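Local coordinates for protein methylxanthine N3-demethylase NdmB (Pseudomonas putida, PDB 6ICL) that removes the N3-methyl group of theobromine and related methylxanthines as formaldehyde, as a Rieske non-heme iron oxygenase in bacterial caffeine degradation, at residues P203-D208 against K308-E313; F228-P233 against F248-T253. One frame throughout, in Å; residues are numbered along the deposited sequence.

Contact 1 (P203-D208 against K308-E313)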
loop_
_atom_site.group_PDB
_atom_site.type_symbol
_atom_site.label_atom_id
_atom_site.label_comp_id
_atom_site.label_asym_id
_atom_site.label_seq_id
_atom_site.Cartn_x
_atom_site.Cartn_y
_atom_site.Cartn_z
ATOM N N PRO A 203 2.481 -33.669 2.775
ATOM C CA PRO A 203 2.572 -34.720 3.812
ATOM C C PRO A 203 1.394 -34.747 4.779
ATOM O O PRO A 203 0.882 -35.831 5.088
ATOM C CB PRO A 203 3.893 -34.402 4.528
ATOM C CG PRO A 203 4.135 -32.956 4.274
ATOM C CD PRO A 203 3.584 -32.697 2.891
ATOM N N GLY A 204 0.930 -33.601 5.255
ATOM C CA GLY A 204 -0.208 -33.622 6.150
ATOM C C GLY A 204 -1.568 -33.494 5.491
ATOM O O GLY A 204 -2.568 -33.292 6.191
ATOM N N THR A 205 -1.652 -33.611 4.176
ATOM C CA THR A 205 -2.903 -33.350 3.473
ATOM C C THR A 205 -3.377 -34.512 2.625
ATOM O O THR A 205 -4.572 -34.794 2.596
ATOM C CB THR A 205 -2.747 -32.111 2.580
ATOM O OG1 THR A 205 -2.396 -30.995 3.400
ATOM C CG2 THR A 205 -4.033 -31.806 1.871
ATOM N N LEU A 206 -2.480 -35.171 1.905
ATOM C CA LEU A 206 -2.844 -36.236 0.980
ATOM C C LEU A 206 -2.056 -37.494 1.331
ATOM O O LEU A 206 -0.833 -37.439 1.507
ATOM C CB LEU A 206 -2.559 -35.819 -0.463
ATOM C CG LEU A 206 -3.388 -34.676 -1.034
ATOM C CD1 LEU A 206 -2.920 -34.375 -2.436
ATOM C CD2 LEU A 206 -4.836 -35.067 -1.039
ATOM N N TYR A 207 -2.752 -38.619 1.442
ATOM C CA TYR A 207 -2.083 -39.899 1.625
ATOM C C TYR A 207 -1.573 -40.401 0.282
ATOM O O TYR A 207 -2.281 -40.329 -0.726
ATOM C CB TYR A 207 -3.044 -40.920 2.239
ATOM C CG TYR A 207 -2.467 -42.311 2.388
ATOM C CD1 TYR A 207 -1.497 -42.583 3.352
ATOM C CD2 TYR A 207 -2.903 -43.362 1.577
ATOM C CE1 TYR A 207 -0.972 -43.854 3.503
ATOM C CE2 TYR A 207 -2.381 -44.643 1.721
ATOM C CZ TYR A 207 -1.415 -44.881 2.689
ATOM O OH TYR A 207 -0.880 -46.144 2.853
ATOM N N ASP A 208 -0.332 -40.901 0.262
ATOM C CA ASP A 208 0.222 -41.476 -0.961
ATOM C C ASP A 208 -0.081 -42.967 -0.992
ATOM O O ASP A 208 0.477 -43.725 -0.182
ATOM C CB ASP A 208 1.726 -41.230 -1.054
ATOM C CG ASP A 208 2.329 -41.735 -2.367
ATOM O OD1 ASP A 208 1.575 -42.198 -3.256
ATOM O OD2 ASP A 208 3.568 -41.659 -2.521
ATOM N N LYS A 308 -8.224 -26.186 -2.831
ATOM C CA LYS A 308 -7.363 -25.009 -2.743
ATOM C C LYS A 308 -6.195 -25.249 -1.791
ATOM O O LYS A 308 -5.069 -24.817 -2.052
ATOM C CB LYS A 308 -8.160 -23.782 -2.300
ATOM C CG LYS A 308 -7.273 -22.565 -2.104
ATOM C CD LYS A 308 -8.042 -21.310 -1.694
ATOM C CE LYS A 308 -7.067 -20.216 -1.247
ATOM N NZ LYS A 308 -6.099 -19.903 -2.327
ATOM N N ARG A 309 -6.447 -25.914 -0.666
ATOM C CA ARG A 309 -5.357 -26.224 0.253
ATOM C C ARG A 309 -4.261 -27.042 -0.436
ATOM O O ARG A 309 -3.069 -26.758 -0.288
ATOM C CB ARG A 309 -5.916 -26.966 1.462
ATOM C CG ARG A 309 -4.861 -27.410 2.452
ATOM C CD ARG A 309 -5.516 -28.174 3.586
ATOM N NE ARG A 309 -4.530 -28.669 4.547
ATOM C CZ ARG A 309 -4.806 -29.538 5.513
ATOM N NH1 ARG A 309 -6.042 -30.010 5.650
ATOM N NH2 ARG A 309 -3.845 -29.947 6.334
ATOM N N VAL A 310 -4.652 -28.038 -1.216
ATOM C CA VAL A 310 -3.689 -28.823 -1.979
ATOM C C VAL A 310 -2.971 -27.945 -3.000
ATOM O O VAL A 310 -1.736 -27.963 -3.104
ATOM C CB VAL A 310 -4.410 -30.007 -2.638
ATOM C CG1 VAL A 310 -3.553 -30.643 -3.744
ATOM C CG2 VAL A 310 -4.804 -31.023 -1.549
ATOM N N LEU A 311 -3.739 -27.164 -3.770
ATOM C CA LEU A 311 -3.150 -26.269 -4.766
ATOM C C LEU A 311 -2.126 -25.342 -4.138
ATOM O O LEU A 311 -1.053 -25.102 -4.708
ATOM C CB LEU A 311 -4.249 -25.447 -5.444
ATOM C CG LEU A 311 -5.239 -26.190 -6.347
ATOM C CD1 LEU A 311 -6.375 -25.235 -6.752
ATOM C CD2 LEU A 311 -4.512 -26.730 -7.587
ATOM N N ASP A 312 -2.424 -24.829 -2.947
ATOM C CA ASP A 312 -1.488 -23.901 -2.324
ATOM C C ASP A 312 -0.218 -24.593 -1.850
ATOM O O ASP A 312 0.810 -23.926 -1.725
ATOM C CB ASP A 312 -2.140 -23.164 -1.147
ATOM C CG ASP A 312 -3.123 -22.098 -1.601
ATOM O OD1 ASP A 312 -3.021 -21.612 -2.761
ATOM O OD2 ASP A 312 -4.008 -21.756 -0.784
ATOM N N GLU A 313 -0.258 -25.909 -1.611
ATOM C CA GLU A 313 0.983 -26.636 -1.320
ATOM C C GLU A 313 1.829 -26.828 -2.582
ATOM O O GLU A 313 3.045 -26.621 -2.554
ATOM C CB GLU A 313 0.656 -27.980 -0.658
ATOM C CG GLU A 313 0.063 -27.801 0.722
ATOM C CD GLU A 313 -0.533 -29.072 1.276
ATOM O OE1 GLU A 313 -0.806 -30.017 0.501
ATOM O OE2 GLU A 313 -0.745 -29.114 2.496
#
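Thr205 and Glu313 meet from opposite directions, and the threonine hydroxyl donates a hydrogen bond to the carboxylate. Thr205 OG1 lies 2.7 Å from Glu313 OE2 and uses the syn lone pair of that oxygen. The other oxygen, OE1, is hydrogen-bonded to ND1 of His202, a ligand of the mononuclear iron. The carboxylate is thus a second-shell group that ties Thr205 to an iron ligand, and its negative charge would probably make the imidazole a stronger electron donor to the iron. With CG2 of Thr205 anti to its backbone N (chi1 -59° for OG1), Thr205 CG2 sits 3.6 Å from Val310 CG2. Leu206 CD1 lies 3.9 Å from Val310 CG2, the two side chains crossing at about a right angle. This is the close-packed part. It joins the loop after helix 198-201 to helix 300-319 of the Rieske oxygenase catalytic domain. The side chain of Val310 is about 4 Å from the bound iron. The Arg309 side is looser and more exposed. The extended Arg309 chain brings one guanidinium face over Thr205 OG1, with Arg309 NE 3.4 Å away, at too poor an angle for a hydrogen bond. Arg309 NH2 stays 3.6 Å from Gly204 O.

Contact 2 (F228-P233 against F248-T253)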
loop_
_atom_site.group_PDB
_atom_site.type_symbol
_atom_site.label_atom_id
_atom_site.label_comp_id
_atom_site.label_asym_id
_atom_site.label_seq_id
_atom_site.Cartn_x
_atom_site.Cartn_y
_atom_site.Cartn_z
ATOM N N PHE A 228 -4.299 -43.914 -18.849
ATOM C CA PHE A 228 -3.581 -44.814 -17.974
ATOM C C PHE A 228 -4.415 -45.001 -16.723
ATOM O O PHE A 228 -5.317 -44.212 -16.423
ATOM C CB PHE A 228 -2.174 -44.299 -17.635
ATOM C CG PHE A 228 -2.119 -42.823 -17.301
ATOM C CD1 PHE A 228 -2.078 -41.871 -18.306
ATOM C CD2 PHE A 228 -2.106 -42.396 -15.983
ATOM C CE1 PHE A 228 -2.024 -40.514 -18.004
ATOM C CE2 PHE A 228 -2.054 -41.028 -15.676
ATOM C CZ PHE A 228 -2.010 -40.100 -16.683
ATOM N N LYS A 229 -4.113 -46.068 -16.009
ATOM C CA LYS A 229 -4.845 -46.452 -14.821
ATOM C C LYS A 229 -3.815 -46.838 -13.773
ATOM O O LYS A 229 -2.802 -47.459 -14.094
ATOM C CB LYS A 229 -5.832 -47.607 -15.132
ATOM C CG LYS A 229 -6.492 -48.228 -13.907
ATOM C CD LYS A 229 -7.755 -49.016 -14.282
ATOM C CE LYS A 229 -8.363 -49.745 -13.078
ATOM N NZ LYS A 229 -8.550 -51.213 -13.310
ATOM N N LEU A 230 -4.024 -46.384 -12.548
ATOM C CA LEU A 230 -3.141 -46.680 -11.431
ATOM C C LEU A 230 -3.959 -47.379 -10.362
ATOM O O LEU A 230 -5.054 -46.922 -10.016
ATOM C CB LEU A 230 -2.504 -45.408 -10.856
ATOM C CG LEU A 230 -1.751 -44.470 -11.804
ATOM C CD1 LEU A 230 -1.204 -43.280 -11.030
ATOM C CD2 LEU A 230 -0.620 -45.178 -12.517
ATOM N N ALA A 231 -3.434 -48.487 -9.847
ATOM C CA ALA A 231 -4.083 -49.217 -8.775
ATOM C C ALA A 231 -3.049 -49.453 -7.656
ATOM O O ALA A 231 -1.893 -49.778 -7.957
ATOM C CB ALA A 231 -4.653 -50.551 -9.268
ATOM N N PRO A 232 -3.428 -49.248 -6.404
ATOM C CA PRO A 232 -2.527 -49.603 -5.289
ATOM C C PRO A 232 -2.367 -51.106 -5.190
ATOM O O PRO A 232 -3.159 -51.860 -5.779
ATOM C CB PRO A 232 -3.249 -49.033 -4.053
ATOM C CG PRO A 232 -4.215 -48.022 -4.593
ATOM C CD PRO A 232 -4.623 -48.527 -5.948
ATOM N N PRO A 233 -1.349 -51.596 -4.460
ATOM C CA PRO A 233 -1.136 -53.048 -4.336
ATOM C C PRO A 233 -2.188 -53.770 -3.477
ATOM O O PRO A 233 -2.725 -53.201 -2.525
ATOM C CB PRO A 233 0.252 -53.142 -3.686
ATOM C CG PRO A 233 0.429 -51.844 -2.965
ATOM C CD PRO A 233 -0.281 -50.818 -3.801
ATOM N N PHE A 248 -7.535 -45.315 -9.839
ATOM C CA PHE A 248 -7.333 -44.008 -10.455
ATOM C C PHE A 248 -7.270 -44.208 -11.963
ATOM O O PHE A 248 -6.293 -44.756 -12.486
ATOM C CB PHE A 248 -6.065 -43.350 -9.915
ATOM C CG PHE A 248 -6.066 -43.193 -8.415
ATOM C CD1 PHE A 248 -5.591 -44.213 -7.591
ATOM C CD2 PHE A 248 -6.561 -42.037 -7.829
ATOM C CE1 PHE A 248 -5.612 -44.079 -6.209
ATOM C CE2 PHE A 248 -6.587 -41.894 -6.452
ATOM C CZ PHE A 248 -6.111 -42.910 -5.638
ATOM N N THR A 249 -8.309 -43.771 -12.657
ATOM C CA THR A 249 -8.441 -43.974 -14.090
ATOM C C THR A 249 -8.347 -42.621 -14.780
ATOM O O THR A 249 -9.208 -41.757 -14.578
ATOM C CB THR A 249 -9.771 -44.663 -14.402
ATOM O OG1 THR A 249 -9.900 -45.834 -13.580
ATOM C CG2 THR A 249 -9.836 -45.058 -15.850
ATOM N N TYR A 250 -7.319 -42.445 -15.606
ATOM C CA TYR A 250 -7.028 -41.172 -16.249
ATOM C C TYR A 250 -7.382 -41.224 -17.722
ATOM O O TYR A 250 -6.916 -42.108 -18.447
ATOM C CB TYR A 250 -5.554 -40.798 -16.118
ATOM C CG TYR A 250 -5.087 -40.555 -14.706
ATOM C CD1 TYR A 250 -4.798 -41.621 -13.867
ATOM C CD2 TYR A 250 -4.885 -39.256 -14.227
ATOM C CE1 TYR A 250 -4.344 -41.428 -12.598
ATOM C CE2 TYR A 250 -4.440 -39.042 -12.938
ATOM C CZ TYR A 250 -4.168 -40.144 -12.123
ATOM O OH TYR A 250 -3.728 -39.991 -10.828
ATOM N N ARG A 251 -8.181 -40.253 -18.162
ATOM C CA ARG A 251 -8.337 -39.934 -19.570
ATOM C C ARG A 251 -7.926 -38.483 -19.739
ATOM O O ARG A 251 -8.513 -37.591 -19.114
ATOM C CB ARG A 251 -9.772 -40.164 -20.044
ATOM C CG ARG A 251 -10.196 -41.640 -20.009
ATOM C CD ARG A 251 -11.608 -41.803 -20.563
ATOM N NE ARG A 251 -11.747 -41.212 -21.897
ATOM C CZ ARG A 251 -12.865 -41.277 -22.611
ATOM N NH1 ARG A 251 -13.917 -41.905 -22.104
ATOM N NH2 ARG A 251 -12.937 -40.736 -23.823
ATOM N N CYS A 252 -6.915 -38.250 -20.569
ATOM C CA CYS A 252 -6.183 -36.987 -20.592
ATOM C C CYS A 252 -6.168 -36.454 -22.011
ATOM O O CYS A 252 -5.240 -36.781 -22.758
ATOM C CB CYS A 252 -4.755 -37.192 -20.076
ATOM S SG CYS A 252 -4.645 -37.663 -18.350
ATOM N N THR A 253 -7.156 -35.630 -22.379
ATOM C CA THR A 253 -7.114 -35.059 -23.714
ATOM C C THR A 253 -5.885 -34.177 -23.846
ATOM O O THR A 253 -5.621 -33.325 -22.986
ATOM C CB THR A 253 -8.368 -34.244 -24.023
ATOM O OG1 THR A 253 -9.538 -35.003 -23.723
ATOM C CG2 THR A 253 -8.397 -33.882 -25.471
#
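Phe248 O is gripped from strand 225-230 by two neighbouring groups. Leu230 N donates a hydrogen bond of 2.8 Å to Phe248 O, in the carbonyl plane and nearly straight at the hydrogen (167°). The CA-H of Lys229 adds a weaker contact, with Lys229 CA 3.2 Å from Phe248 O. Phe248 N returns a bond to Leu230 O, which also lies at the edge of the Phe248 ring, in its plane. A second reciprocal pair links Phe228 and Tyr250. Tyr250 N to Phe228 O is short, 2.8 Å, whereas Phe228 N to Tyr250 O is longer, at 3.2 Å. Between these hydrogen-bonded pairs, Lys229 and Thr249 form a non-hydrogen-bonded pair, with side chains on the face opposite Phe228 and Tyr250. There the aliphatic part of the lysine passes beside the threonine hydroxyl.

On the buried face the Phe228 and Tyr250 rings form an offset stack. Their planes are 20° apart and their centroids 4.5 Å. CG of Phe228 lies between its own backbone N and carbonyl carbon (chi1 44°), which swings the ring across to the neighbouring strand. Its CE2 corner then sits over the tyrosine ring, 3.2 Å from Tyr250 CG. In turn, Tyr250 CB lies over the Phe228 face in a CH-pi contact. Cys252 SG approaches the same ring obliquely, 3.9 Å from Phe228 CE1. Leu230 CD1 approaches obliquely on the same side of the tyrosine ring as Phe228, 4.0 Å from Tyr250 CE1. Beyond the two strands, Phe248 meets Phe195 edge-to-face, and Tyr250 also packs on Phe195. Leu260 of the next strand, 257-264, touches both Phe248 and Tyr250. The whole is regular antiparallel pairing of adjacent strands in the large sheet of the Rieske oxygenase catalytic domain.

In the fold
Both contacts belong to the catalytic domain, and contact 2 is nested within the chain loop that contact 1 closes. Contact 1 is a surface contact between a loop and a helix beside the mononuclear iron. It rests on one side-chain hydrogen bond and a few methyl contacts. Contact 2 is mostly buried and joins two neighbouring sheet strands through backbone bonds and aromatic packing. They share no helix or strand. The centres of contact 1 and contact 2 are about 19 Å apart. The nearest atoms of contact 1 and contact 2 are about 7 Å apart. Phe195 is a common neighbour: Asp208 touches it from 203-208, and Phe248 and Tyr250 from 248-253.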